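Long-range contacts in FMN-binding protein (Syntrophomonas wolfei subsp. wolfei, PDB 3IN6), which binds flavin mononucleotide between the two subunits of its dimer and probably works as a flavoprotein whose precise reaction is not established: residues E17-A22 against V138-V143; S24-N29 against F82-T87; C62-A67 against N131-K136; T77-F82 against Y99-A104. All blocks are in the same frame, centred on the assembly; numbering follows the deposited sequence.

Interaction 1. Residues E17-A22 against V138-V143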
loop_
_atom_site.group_PDB
_atom_site.type_symbol
_atom_site.label_atom_id
_atom_site.label_comp_id
_atom_site.label_asym_id
_atom_site.label_seq_id
_atom_site.Cartn_x
_atom_site.Cartn_y
_atom_site.Cartn_z
ATOM N N GLU A 17 -11.226 -19.640 -3.921
ATOM C CA GLU A 17 -11.912 -18.596 -3.157
ATOM C C GLU A 17 -11.132 -17.281 -3.263
ATOM O O GLU A 17 -11.696 -16.229 -3.507
ATOM C CB GLU A 17 -11.948 -18.992 -1.682
ATOM C CG GLU A 17 -12.787 -20.208 -1.321
ATOM C CD GLU A 17 -14.105 -19.834 -0.707
ATOM O OE1 GLU A 17 -14.805 -18.974 -1.282
ATOM O OE2 GLU A 17 -14.434 -20.393 0.357
ATOM N N LEU A 18 -9.821 -17.358 -3.069
ATOM C CA LEU A 18 -8.972 -16.175 -3.141
ATOM C C LEU A 18 -8.961 -15.580 -4.548
ATOM O O LEU A 18 -9.077 -14.355 -4.698
ATOM C CB LEU A 18 -7.563 -16.511 -2.685
ATOM C CG LEU A 18 -7.464 -16.777 -1.181
ATOM C CD1 LEU A 18 -6.174 -17.530 -0.838
ATOM C CD2 LEU A 18 -7.569 -15.455 -0.411
ATOM N N LEU A 19 -8.828 -16.436 -5.568
ATOM C CA LEU A 19 -8.845 -15.983 -6.962
ATOM C C LEU A 19 -10.162 -15.264 -7.293
ATOM O O LEU A 19 -10.165 -14.235 -7.975
ATOM C CB LEU A 19 -8.649 -17.159 -7.920
ATOM C CG LEU A 19 -7.229 -17.744 -8.018
ATOM C CD1 LEU A 19 -7.225 -19.168 -8.575
ATOM C CD2 LEU A 19 -6.374 -16.797 -8.850
ATOM N N GLU A 20 -11.280 -15.796 -6.833
ATOM C CA GLU A 20 -12.574 -15.156 -7.156
ATOM C C GLU A 20 -12.779 -13.841 -6.437
ATOM O O GLU A 20 -13.240 -12.871 -7.033
ATOM C CB GLU A 20 -13.726 -16.113 -6.951
ATOM C CG GLU A 20 -13.620 -17.315 -7.897
ATOM C CD GLU A 20 -13.502 -16.883 -9.348
ATOM O OE1 GLU A 20 -14.375 -16.125 -9.820
ATOM O OE2 GLU A 20 -12.542 -17.302 -10.013
ATOM N N LYS A 21 -12.409 -13.790 -5.168
ATOM C CA LYS A 21 -12.517 -12.555 -4.409
ATOM C C LYS A 21 -11.626 -11.489 -5.039
ATOM O O LYS A 21 -12.022 -10.343 -5.168
ATOM C CB LYS A 21 -12.108 -12.785 -2.965
ATOM C CG LYS A 21 -12.465 -11.647 -2.046
ATOM C CD LYS A 21 -12.169 -12.063 -0.626
ATOM C CE LYS A 21 -12.788 -11.144 0.372
ATOM N NZ LYS A 21 -12.540 -11.638 1.749
ATOM N N ALA A 22 -10.427 -11.887 -5.449
ATOM C CA ALA A 22 -9.494 -10.979 -6.097
ATOM C C ALA A 22 -10.069 -10.477 -7.424
ATOM O O ALA A 22 -10.030 -9.276 -7.706
ATOM C CB ALA A 22 -8.153 -11.680 -6.324
ATOM N N VAL A 138 1.396 -13.894 -8.488
ATOM C CA VAL A 138 2.298 -14.808 -7.796
ATOM C C VAL A 138 1.709 -15.394 -6.503
ATOM O O VAL A 138 2.058 -16.512 -6.105
ATOM C CB VAL A 138 3.639 -14.068 -7.560
ATOM C CG1 VAL A 138 4.345 -14.541 -6.322
ATOM C CG2 VAL A 138 4.525 -14.200 -8.814
ATOM N N LYS A 139 0.824 -14.642 -5.854
ATOM C CA LYS A 139 0.198 -15.062 -4.606
ATOM C C LYS A 139 -0.962 -14.107 -4.312
ATOM O O LYS A 139 -0.908 -12.922 -4.703
ATOM C CB LYS A 139 1.231 -15.009 -3.473
ATOM C CG LYS A 139 0.722 -15.409 -2.089
ATOM C CD LYS A 139 1.828 -15.347 -1.033
ATOM C CE LYS A 139 2.322 -13.912 -0.779
ATOM N NZ LYS A 139 3.476 -13.826 0.184
ATOM N N ILE A 140 -1.999 -14.613 -3.643
ATOM C CA ILE A 140 -3.163 -13.809 -3.232
ATOM C C ILE A 140 -3.429 -14.073 -1.747
ATOM O O ILE A 140 -3.582 -15.218 -1.342
ATOM C CB ILE A 140 -4.426 -14.157 -4.023
ATOM C CG1 ILE A 140 -4.208 -13.904 -5.515
ATOM C CG2 ILE A 140 -5.668 -13.352 -3.482
ATOM C CD1 ILE A 140 -5.426 -14.272 -6.417
ATOM N N LEU A 141 -3.460 -13.034 -0.918
ATOM C CA LEU A 141 -3.716 -13.249 0.491
ATOM C C LEU A 141 -4.887 -12.395 0.915
ATOM O O LEU A 141 -5.182 -11.391 0.280
ATOM C CB LEU A 141 -2.485 -12.935 1.350
ATOM C CG LEU A 141 -1.269 -13.875 1.225
ATOM C CD1 LEU A 141 -0.068 -13.288 1.976
ATOM C CD2 LEU A 141 -1.595 -15.325 1.710
ATOM N N PRO A 142 -5.581 -12.808 1.981
ATOM C CA PRO A 142 -6.661 -11.968 2.511
ATOM C C PRO A 142 -6.027 -10.707 3.108
ATOM O O PRO A 142 -4.813 -10.673 3.299
ATOM C CB PRO A 142 -7.260 -12.819 3.637
ATOM C CG PRO A 142 -6.739 -14.186 3.438
ATOM C CD PRO A 142 -5.432 -14.060 2.735
ATOM N N VAL A 143 -6.837 -9.704 3.412
ATOM C CA VAL A 143 -6.352 -8.446 3.992
ATOM C C VAL A 143 -5.499 -8.622 5.240
ATOM O O VAL A 143 -4.390 -8.097 5.293
ATOM C CB VAL A 143 -7.520 -7.459 4.261
ATOM C CG1 VAL A 143 -7.153 -6.450 5.328
ATOM C CG2 VAL A 143 -7.890 -6.771 2.960
#

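Interaction 2. Residues S24-N29 against F82-T87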
loop_
_atom_site.group_PDB
_atom_site.type_symbol
_atom_site.label_atom_id
_atom_site.label_comp_id
_atom_site.label_asym_id
_atom_site.label_seq_id
_atom_site.Cartn_x
_atom_site.Cartn_y
_atom_site.Cartn_z
ATOM N N SER A 24 -13.162 -10.187 -8.456
ATOM C CA SER A 24 -14.230 -9.214 -8.238
ATOM C C SER A 24 -13.727 -7.841 -7.821
ATOM O O SER A 24 -14.109 -6.835 -8.420
ATOM C CB SER A 24 -15.209 -9.707 -7.184
ATOM O OG SER A 24 -15.999 -10.758 -7.699
ATOM N N LEU A 25 -12.868 -7.808 -6.805
ATOM C CA LEU A 25 -12.382 -6.539 -6.258
ATOM C C LEU A 25 -11.456 -5.795 -7.227
ATOM O O LEU A 25 -11.529 -4.590 -7.333
ATOM C CB LEU A 25 -11.711 -6.767 -4.898
ATOM C CG LEU A 25 -12.650 -7.218 -3.775
ATOM C CD1 LEU A 25 -11.896 -7.789 -2.594
ATOM C CD2 LEU A 25 -13.531 -6.053 -3.339
ATOM N N ILE A 26 -10.568 -6.507 -7.917
ATOM C CA ILE A 26 -9.701 -5.852 -8.880
ATOM C C ILE A 26 -10.523 -5.273 -10.035
ATOM O O ILE A 26 -10.439 -4.078 -10.339
ATOM C CB ILE A 26 -8.624 -6.801 -9.444
ATOM C CG1 ILE A 26 -7.604 -7.152 -8.357
ATOM C CG2 ILE A 26 -7.895 -6.148 -10.620
ATOM C CD1 ILE A 26 -6.727 -5.967 -7.913
ATOM N N ASN A 27 -11.352 -6.106 -10.651
ATOM C CA ASN A 27 -12.093 -5.662 -11.819
ATOM C C ASN A 27 -13.145 -4.574 -11.534
ATOM O O ASN A 27 -13.524 -3.845 -12.453
ATOM C CB ASN A 27 -12.687 -6.861 -12.561
ATOM C CG ASN A 27 -11.624 -7.738 -13.192
ATOM O OD1 ASN A 27 -10.465 -7.314 -13.387
ATOM N ND2 ASN A 27 -12.008 -8.961 -13.537
ATOM N N ALA A 28 -13.580 -4.443 -10.281
ATOM C CA ALA A 28 -14.529 -3.364 -9.903
ATOM C C ALA A 28 -13.880 -1.973 -10.016
ATOM O O ALA A 28 -14.566 -0.977 -10.190
ATOM C CB ALA A 28 -15.051 -3.577 -8.489
ATOM N N ASN A 29 -12.553 -1.925 -9.913
ATOM C CA ASN A 29 -11.777 -0.683 -10.034
ATOM C C ASN A 29 -12.162 0.374 -8.982
ATOM O O ASN A 29 -12.519 1.495 -9.310
ATOM C CB ASN A 29 -11.857 -0.106 -11.467
ATOM C CG ASN A 29 -11.106 -0.951 -12.509
ATOM O OD1 ASN A 29 -10.946 -0.520 -13.642
ATOM N ND2 ASN A 29 -10.628 -2.129 -12.125
ATOM N N PHE A 82 -0.604 -5.416 -5.201
ATOM C CA PHE A 82 -1.814 -4.644 -5.274
ATOM C C PHE A 82 -2.599 -4.919 -4.030
ATOM O O PHE A 82 -2.550 -6.030 -3.474
ATOM C CB PHE A 82 -2.707 -5.061 -6.439
ATOM C CG PHE A 82 -2.251 -4.588 -7.770
ATOM C CD1 PHE A 82 -2.581 -3.311 -8.214
ATOM C CD2 PHE A 82 -1.538 -5.423 -8.605
ATOM C CE1 PHE A 82 -2.189 -2.874 -9.459
ATOM C CE2 PHE A 82 -1.153 -4.997 -9.860
ATOM C CZ PHE A 82 -1.482 -3.719 -10.289
HETATM N N MSE A 83 -3.320 -3.905 -3.578
HETATM C CA MSE A 83 -4.225 -4.082 -2.485
HETATM C C MSE A 83 -5.474 -3.305 -2.775
HETATM O O MSE A 83 -5.406 -2.164 -3.222
HETATM C CB MSE A 83 -3.676 -3.606 -1.137
HETATM C CG MSE A 83 -4.779 -3.730 -0.012
HETATM SE SE MSE A 83 -4.278 -3.332 1.800
HETATM C CE MSE A 83 -3.686 -5.044 2.438
ATOM N N VAL A 84 -6.616 -3.947 -2.541
ATOM C CA VAL A 84 -7.917 -3.279 -2.589
ATOM C C VAL A 84 -8.392 -3.372 -1.152
ATOM O O VAL A 84 -8.233 -4.434 -0.522
ATOM C CB VAL A 84 -8.934 -3.991 -3.474
ATOM C CG1 VAL A 84 -10.355 -3.344 -3.314
ATOM C CG2 VAL A 84 -8.493 -3.996 -4.915
ATOM N N LEU A 85 -9.022 -2.297 -0.664
ATOM C CA LEU A 85 -9.478 -2.205 0.707
ATOM C C LEU A 85 -10.783 -1.407 0.750
ATOM O O LEU A 85 -10.808 -0.233 0.413
ATOM C CB LEU A 85 -8.429 -1.476 1.543
ATOM C CG LEU A 85 -8.632 -1.465 3.055
ATOM C CD1 LEU A 85 -8.560 -2.883 3.596
ATOM C CD2 LEU A 85 -7.582 -0.584 3.718
ATOM N N LEU A 86 -11.868 -2.055 1.113
ATOM C CA LEU A 86 -13.139 -1.356 1.219
ATOM C C LEU A 86 -13.392 -1.080 2.680
ATOM O O LEU A 86 -13.198 -1.958 3.524
ATOM C CB LEU A 86 -14.274 -2.172 0.594
ATOM C CG LEU A 86 -14.228 -2.238 -0.941
ATOM C CD1 LEU A 86 -15.269 -3.177 -1.508
ATOM C CD2 LEU A 86 -14.360 -0.842 -1.581
ATOM N N THR A 87 -13.765 0.163 2.969
ATOM C CA THR A 87 -14.151 0.596 4.307
ATOM C C THR A 87 -15.360 1.532 4.127
ATOM O O THR A 87 -15.357 2.395 3.247
ATOM C CB THR A 87 -12.998 1.311 5.043
ATOM O OG1 THR A 87 -12.712 2.558 4.407
ATOM C CG2 THR A 87 -11.732 0.453 5.038
#

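Interaction 3. Residues C62-A67 against N131-K136. With FMN (flavin mononucleotide), chain C.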
loop_
_atom_site.group_PDB
_atom_site.type_symbol
_atom_site.label_atom_id
_atom_site.label_comp_id
_atom_site.label_asym_id
_atom_site.label_seq_id
_atom_site.Cartn_x
_atom_site.Cartn_y
_atom_site.Cartn_z
ATOM N N CYS A 62 -2.800 -3.333 -16.443
ATOM C CA CYS A 62 -2.933 -2.047 -15.835
ATOM C C CYS A 62 -2.507 -0.951 -16.809
ATOM O O CYS A 62 -1.494 -1.099 -17.521
ATOM C CB CYS A 62 -1.998 -2.139 -14.632
ATOM S SG CYS A 62 -1.433 -0.682 -13.901
ATOM N N ALA A 63 -3.288 0.127 -16.850
ATOM C CA ALA A 63 -2.977 1.268 -17.695
ATOM C C ALA A 63 -1.944 2.130 -16.992
ATOM O O ALA A 63 -2.131 2.498 -15.835
ATOM C CB ALA A 63 -4.216 2.088 -17.960
ATOM N N ARG A 64 -0.851 2.443 -17.668
ATOM C CA ARG A 64 0.120 3.342 -17.086
ATOM C C ARG A 64 0.065 4.696 -17.811
ATOM O O ARG A 64 0.466 4.819 -18.981
ATOM C CB ARG A 64 1.512 2.728 -17.100
ATOM C CG ARG A 64 2.527 3.522 -16.287
ATOM C CD ARG A 64 3.280 4.449 -17.182
ATOM N NE ARG A 64 3.986 5.526 -16.497
ATOM C CZ ARG A 64 5.022 6.166 -17.025
ATOM N NH1 ARG A 64 5.485 5.815 -18.217
ATOM N NH2 ARG A 64 5.615 7.144 -16.355
ATOM N N PHE A 65 -0.490 5.689 -17.114
ATOM C CA PHE A 65 -0.592 7.055 -17.623
ATOM C C PHE A 65 0.109 8.074 -16.707
ATOM O O PHE A 65 0.611 9.082 -17.197
ATOM C CB PHE A 65 -2.045 7.443 -17.933
ATOM C CG PHE A 65 -2.995 7.313 -16.773
ATOM C CD1 PHE A 65 -3.644 6.105 -16.515
ATOM C CD2 PHE A 65 -3.296 8.417 -15.971
ATOM C CE1 PHE A 65 -4.555 5.993 -15.451
ATOM C CE2 PHE A 65 -4.202 8.314 -14.903
ATOM C CZ PHE A 65 -4.829 7.101 -14.644
ATOM N N GLY A 66 0.133 7.822 -15.395
ATOM C CA GLY A 66 0.874 8.656 -14.446
ATOM C C GLY A 66 1.888 7.722 -13.819
ATOM O O GLY A 66 2.705 7.105 -14.530
ATOM N N ALA A 67 1.860 7.631 -12.491
ATOM C CA ALA A 67 2.641 6.641 -11.768
ATOM C C ALA A 67 4.094 6.479 -12.222
ATOM O O ALA A 67 4.536 5.360 -12.453
ATOM C CB ALA A 67 1.901 5.292 -11.866
ATOM N N ASN A 131 1.809 3.097 -21.325
ATOM C CA ASN A 131 2.161 1.692 -21.305
ATOM C C ASN A 131 0.986 0.846 -20.849
ATOM O O ASN A 131 0.129 1.299 -20.077
ATOM C CB ASN A 131 3.284 1.372 -20.279
ATOM C CG ASN A 131 4.426 2.386 -20.259
ATOM O OD1 ASN A 131 4.302 3.460 -19.673
ATOM N ND2 ASN A 131 5.573 2.005 -20.824
ATOM N N CYS A 132 0.962 -0.391 -21.326
ATOM C CA CYS A 132 0.076 -1.379 -20.770
ATOM C C CYS A 132 1.041 -2.266 -19.979
ATOM O O CYS A 132 1.984 -2.821 -20.551
ATOM C CB CYS A 132 -0.652 -2.186 -21.832
ATOM S SG CYS A 132 -1.623 -3.475 -21.038
ATOM N N LEU A 133 0.861 -2.335 -18.665
ATOM C CA LEU A 133 1.711 -3.164 -17.845
ATOM C C LEU A 133 1.023 -4.506 -17.671
ATOM O O LEU A 133 -0.153 -4.561 -17.312
ATOM C CB LEU A 133 1.987 -2.516 -16.484
ATOM C CG LEU A 133 2.665 -1.149 -16.520
ATOM C CD1 LEU A 133 2.807 -0.641 -15.105
ATOM C CD2 LEU A 133 4.014 -1.205 -17.252
ATOM N N VAL A 134 1.753 -5.587 -17.935
ATOM C CA VAL A 134 1.184 -6.915 -17.806
ATOM C C VAL A 134 1.832 -7.585 -16.621
ATOM O O VAL A 134 3.060 -7.728 -16.594
ATOM C CB VAL A 134 1.399 -7.749 -19.090
ATOM C CG1 VAL A 134 0.673 -9.084 -18.977
ATOM C CG2 VAL A 134 0.918 -6.955 -20.332
ATOM N N PHE A 135 1.024 -7.982 -15.640
ATOM C CA PHE A 135 1.550 -8.649 -14.443
ATOM C C PHE A 135 1.185 -10.118 -14.344
ATOM O O PHE A 135 0.117 -10.521 -14.748
ATOM C CB PHE A 135 1.055 -7.990 -13.149
ATOM C CG PHE A 135 1.412 -6.537 -13.012
ATOM C CD1 PHE A 135 2.587 -6.155 -12.387
ATOM C CD2 PHE A 135 0.526 -5.543 -13.440
ATOM C CE1 PHE A 135 2.906 -4.789 -12.231
ATOM C CE2 PHE A 135 0.831 -4.189 -13.285
ATOM C CZ PHE A 135 2.036 -3.814 -12.680
ATOM N N LYS A 136 2.096 -10.904 -13.776
ATOM C CA LYS A 136 1.837 -12.298 -13.459
ATOM C C LYS A 136 1.498 -12.313 -11.992
ATOM O O LYS A 136 2.220 -11.705 -11.184
ATOM C CB LYS A 136 3.072 -13.175 -13.716
ATOM C CG LYS A 136 2.952 -14.600 -13.159
ATOM C CD LYS A 136 4.275 -15.378 -13.339
ATOM C CE LYS A 136 4.222 -16.754 -12.670
ATOM N NZ LYS A 136 5.521 -17.498 -12.782
HETATM N N1 FMN C . -2.148 6.244 -12.465
HETATM C C2 FMN C . -1.867 5.230 -13.364
HETATM O O2 FMN C . -0.829 5.264 -14.032
HETATM N N3 FMN C . -2.759 4.174 -13.511
HETATM C C4 FMN C . -3.934 4.128 -12.775
HETATM O O4 FMN C . -4.711 3.171 -12.938
HETATM C C4A FMN C . -4.224 5.168 -11.876
HETATM N N5 FMN C . -5.396 5.163 -11.126
HETATM C C5A FMN C . -5.687 6.183 -10.227
HETATM C C6 FMN C . -6.874 6.133 -9.482
HETATM C C7 FMN C . -7.178 7.156 -8.582
HETATM C C7M FMN C . -8.455 7.082 -7.799
HETATM C C8 FMN C . -6.294 8.229 -8.406
HETATM C C8M FMN C . -6.597 9.335 -7.428
HETATM C C9 FMN C . -5.103 8.272 -9.144
HETATM C C9A FMN C . -4.790 7.249 -10.068
HETATM N N10 FMN C . -3.605 7.260 -10.818
HETATM C C10 FMN C . -3.325 6.231 -11.722
HETATM C "C1'" FMN C . -2.615 8.398 -10.692
HETATM C "C2'" FMN C . -1.430 8.066 -9.786
HETATM O "O2'" FMN C . -1.877 7.633 -8.519
HETATM C "C3'" FMN C . -0.530 9.303 -9.675
HETATM O "O3'" FMN C . 0.116 9.497 -10.918
HETATM C "C4'" FMN C . 0.507 9.218 -8.550
HETATM O "O4'" FMN C . 1.101 10.482 -8.354
HETATM C "C5'" FMN C . 1.614 8.222 -8.853
HETATM O "O5'" FMN C . 2.482 8.142 -7.749
HETATM P P FMN C . 4.046 7.760 -7.913
HETATM O O1P FMN C . 4.813 8.876 -8.568
HETATM O O2P FMN C . 4.246 6.501 -8.742
HETATM O O3P FMN C . 4.522 7.620 -6.505
#

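Interaction 4. Residues T77-F82 against Y99-A104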
loop_
_atom_site.group_PDB
_atom_site.type_symbol
_atom_site.label_atom_id
_atom_site.label_comp_id
_atom_site.label_asym_id
_atom_site.label_seq_id
_atom_site.Cartn_x
_atom_site.Cartn_y
_atom_site.Cartn_z
ATOM N N THR A 77 13.099 -3.550 -10.389
ATOM C CA THR A 77 12.954 -4.790 -9.628
ATOM C C THR A 77 11.856 -5.732 -10.099
ATOM O O THR A 77 11.894 -6.920 -9.775
ATOM C CB THR A 77 12.651 -4.469 -8.152
ATOM O OG1 THR A 77 11.367 -3.822 -8.041
ATOM C CG2 THR A 77 13.709 -3.588 -7.588
ATOM N N GLY A 78 10.831 -5.203 -10.764
ATOM C CA GLY A 78 9.754 -6.034 -11.271
ATOM C C GLY A 78 8.742 -6.551 -10.268
ATOM O O GLY A 78 7.769 -7.195 -10.672
ATOM N N LYS A 79 8.916 -6.242 -8.981
ATOM C CA LYS A 79 8.020 -6.787 -7.962
ATOM C C LYS A 79 7.054 -5.790 -7.365
ATOM O O LYS A 79 7.356 -4.630 -7.232
ATOM C CB LYS A 79 8.813 -7.508 -6.877
ATOM C CG LYS A 79 9.670 -8.649 -7.461
ATOM C CD LYS A 79 9.993 -9.740 -6.447
ATOM C CE LYS A 79 11.114 -10.660 -6.960
ATOM N NZ LYS A 79 11.529 -11.662 -5.936
ATOM N N GLY A 80 5.870 -6.261 -7.020
ATOM C CA GLY A 80 4.850 -5.382 -6.440
ATOM C C GLY A 80 3.722 -6.107 -5.756
ATOM O O GLY A 80 3.659 -7.344 -5.737
ATOM N N VAL A 81 2.839 -5.333 -5.146
ATOM C CA VAL A 81 1.659 -5.900 -4.536
ATOM C C VAL A 81 0.492 -4.937 -4.626
ATOM O O VAL A 81 0.593 -3.783 -4.210
ATOM C CB VAL A 81 1.868 -6.321 -3.046
ATOM C CG1 VAL A 81 2.329 -5.129 -2.147
ATOM C CG2 VAL A 81 0.580 -6.965 -2.508
ATOM N N PHE A 82 -0.604 -5.416 -5.201
ATOM C CA PHE A 82 -1.814 -4.644 -5.274
ATOM C C PHE A 82 -2.599 -4.919 -4.030
ATOM O O PHE A 82 -2.550 -6.030 -3.474
ATOM C CB PHE A 82 -2.707 -5.061 -6.439
ATOM C CG PHE A 82 -2.251 -4.588 -7.770
ATOM C CD1 PHE A 82 -2.581 -3.311 -8.214
ATOM C CD2 PHE A 82 -1.538 -5.423 -8.605
ATOM C CE1 PHE A 82 -2.189 -2.874 -9.459
ATOM C CE2 PHE A 82 -1.153 -4.997 -9.860
ATOM C CZ PHE A 82 -1.482 -3.719 -10.289
ATOM N N TYR A 99 -0.222 -10.235 -4.966
ATOM C CA TYR A 99 1.213 -10.090 -5.199
ATOM C C TYR A 99 1.572 -10.429 -6.623
ATOM O O TYR A 99 1.186 -11.479 -7.140
ATOM C CB TYR A 99 2.000 -10.979 -4.239
ATOM C CG TYR A 99 1.740 -10.646 -2.797
ATOM C CD1 TYR A 99 0.597 -11.091 -2.164
ATOM C CD2 TYR A 99 2.645 -9.905 -2.056
ATOM C CE1 TYR A 99 0.351 -10.815 -0.863
ATOM C CE2 TYR A 99 2.388 -9.599 -0.737
ATOM C CZ TYR A 99 1.249 -10.073 -0.144
ATOM O OH TYR A 99 0.967 -9.790 1.168
ATOM N N VAL A 100 2.386 -9.569 -7.236
ATOM C CA VAL A 100 2.652 -9.664 -8.645
ATOM C C VAL A 100 4.122 -9.480 -9.053
ATOM O O VAL A 100 4.950 -8.989 -8.300
ATOM C CB VAL A 100 1.843 -8.574 -9.394
ATOM C CG1 VAL A 100 0.312 -8.783 -9.252
ATOM C CG2 VAL A 100 2.244 -7.164 -8.887
ATOM N N GLU A 101 4.398 -9.864 -10.281
ATOM C CA GLU A 101 5.692 -9.626 -10.912
ATOM C C GLU A 101 5.426 -9.111 -12.316
ATOM O O GLU A 101 4.587 -9.662 -13.015
ATOM C CB GLU A 101 6.524 -10.891 -10.983
ATOM C CG GLU A 101 6.928 -11.397 -9.633
ATOM C CD GLU A 101 7.847 -12.620 -9.710
ATOM O OE1 GLU A 101 8.074 -13.146 -10.829
ATOM O OE2 GLU A 101 8.335 -13.045 -8.637
ATOM N N LEU A 102 6.139 -8.065 -12.730
ATOM C CA LEU A 102 5.950 -7.512 -14.068
ATOM C C LEU A 102 6.400 -8.491 -15.141
ATOM O O LEU A 102 7.532 -8.921 -15.143
ATOM C CB LEU A 102 6.722 -6.213 -14.231
ATOM C CG LEU A 102 6.450 -5.422 -15.519
ATOM C CD1 LEU A 102 5.004 -4.897 -15.553
ATOM C CD2 LEU A 102 7.434 -4.286 -15.603
ATOM N N SER A 103 5.510 -8.823 -16.063
ATOM C CA SER A 103 5.826 -9.724 -17.161
ATOM C C SER A 103 6.116 -8.988 -18.447
ATOM O O SER A 103 6.986 -9.397 -19.212
ATOM C CB SER A 103 4.666 -10.665 -17.438
ATOM O OG SER A 103 4.462 -11.503 -16.333
ATOM N N ALA A 104 5.363 -7.926 -18.698
ATOM C CA ALA A 104 5.495 -7.188 -19.943
ATOM C C ALA A 104 5.107 -5.729 -19.784
ATOM O O ALA A 104 4.315 -5.380 -18.926
ATOM C CB ALA A 104 4.640 -7.847 -21.019
#

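Interaction 1. Residues E17-A22 against V138-V143
Ile140 pushes its side chain from strand 131-141, the last strand in the chain, against Leu18, Leu19 and Ala22 of the long N-terminal helix, a helix-on-sheet packing in which the short axes cross at 83°. The tight part surrounds Ile140. Its CD1 lies 3.6 Å from CD2 of Leu19 and 3.8 Å from CB of Ala22, while CG2, anti to the backbone N, rests against CB of Leu18. The small alanine suits its place, since the helix can come close above the isoleucine, and Met54 covers Leu19 and Ala22 from strand 52-55. The looser side lies toward Pro142, where Leu18 CD2 reaches the proline ring only at 4.1 Å, and a methylpentanediol molecule, probably from the crystallisation liquor, sits near Leu18. An alanine at Leu18 would keep the CB contact, but losing both methyls would probably leave Pro142 without its helix partner. The other branch of Leu18 turns to the strand backbone, with CD1 3.5 Å from Ile140 O.

Interaction 2. Residues S24-N29 against F82-T87
Leu25 and Val84 meet where the N-terminal helix crosses strand 82-87 of the antiparallel sheet at 90°. In the first shell, Val84 divides its two methyls: CG1, anti to the backbone N (chi1 172°), lies 4.0 Å from Leu25 CB, and CG2 lies 4.0 Å from Ile26 CD1. Leu25 sends CD2 farther along the strand to Leu86 CD1, 3.8 Å away. In the other direction Ile26 CD1 looks toward Phe82 CB at a more distant 4.4 Å. A branched valine suits this place because one short side chain serves two helix residues; an alanine here would probably leave a gap beneath Leu25 and Ile26, with the end of Ile26 freer to turn. Farther out, Asn29 is the first residue to leave the helix, with positive phi. Both its backbone N and its side-chain ND2 donate to Ile26 O, the latter at 2.7 Å and in the carbonyl plane. ND2 also bonds Leu52 O, and Asn27 OD1 accepts from Met54 N, tying the helix end to strand 52-55. No hydrogen bond joins the two segments, so this buried helix-to-sheet contact relies on apolar shape and burial, while polar bonds at the helix end help to hold it there.

Interaction 3. Residues C62-A67 against N131-K136
Cys62 and Leu133 exchange two backbone hydrogen bonds, and the antiparallel ladder continues through Ala63 with Cys132 to Arg64 with Asn131. Leu133 N gives the straighter bond of the first pair, 2.9 Å to Cys62 O at 168°. Arg64 N then donates to Asn131 O, and Asn131 N returns to Arg64 O. Among polar side chains, Arg64 runs alongside Asn131 and bends at chi2 (-95°). Its NE bonds Gly66 O at 2.8 Å, which braces the turn after the strand, and its NH2 makes a salt bridge to Asp68; Asn131 ND2 is held by Asp105. The apolar contacts lie on the same face: Cys62 CB meets the edge of the Phe135 ring at CE2, 3.7 Å away, and Leu133 CG packs on Arg64 CB. The flavin N3 donates to Ala63 O at 2.9 Å, its O2 is gripped by the backbone N of both Phe65 and Gly66, and O3' accepts from Ala67 N at 179°. Phe65 lays a ring face over the pyrimidine part of the isoalloxazine, while Gly66 suits its place because a CB would collide with O3'. Strand end and turn through Gly66 give one side of the FMN site, where backbone groups bind the flavin's polar edge and O3'.

Interaction 4. Residues T77-F82 against Y99-A104
Gly78 O accepts the shortest of the hydrogen bonds between the two segments, 2.8 Å from Leu102 N, and also takes a CA-H...O contact from Glu101. Farther along, Gly80 and Val100 form a hydrogen-bonded antiparallel pair, with Val100 N donating to Gly80 O at 177° but from above the carbonyl plane. Both glycines suit their places: Gly78 leaves the preceding helix with positive phi, and a CB on Gly80 would crowd Val100 CG2. In the neighbouring non-hydrogen-bonded pair, Val81 CG2, anti to the backbone N, sits over the centre of the Tyr99 ring in a CH-pi contact, 3.7 Å from the centroid. Val100 CG1 meets the Phe82 ring at its edge, 3.9 Å from CD2. Lys79 runs beside Glu101, but NZ and OE2 stay 4.4 Å apart, beyond a salt bridge; NZ hydrogen-bonds Asn41 O and makes a salt bridge to Glu43, both of the second subunit, where Asn45 bonds Tyr99 OH. Backbone bonds thus join the strands, while Lys79 and Tyr99 offer polar ends to the dimer partner.

Overall arrangement
All four interactions reach one antiparallel sheet. Interactions 1 and 2 lay successive parts of helix 2-28 across it, their centres about 11 Å apart, whereas interactions 3 and 4 pair strands within it, also about 11 Å apart. Interaction 1 joins the beginning of the chain to its end, so the other three nest inside its loop; interactions 2 and 3 cross, as do 2 and 4, which share Phe82. That ring also meets Phe135 of interaction 3 edge-to-face. Strand 131-141 serves interactions 1 and 3, about 20 Å apart on opposite sides of the chain's centre. The flavin contacted in interaction 3 is also bound by Arg97 and Leu145 of the second subunit, so the FMN site draws on both subunits.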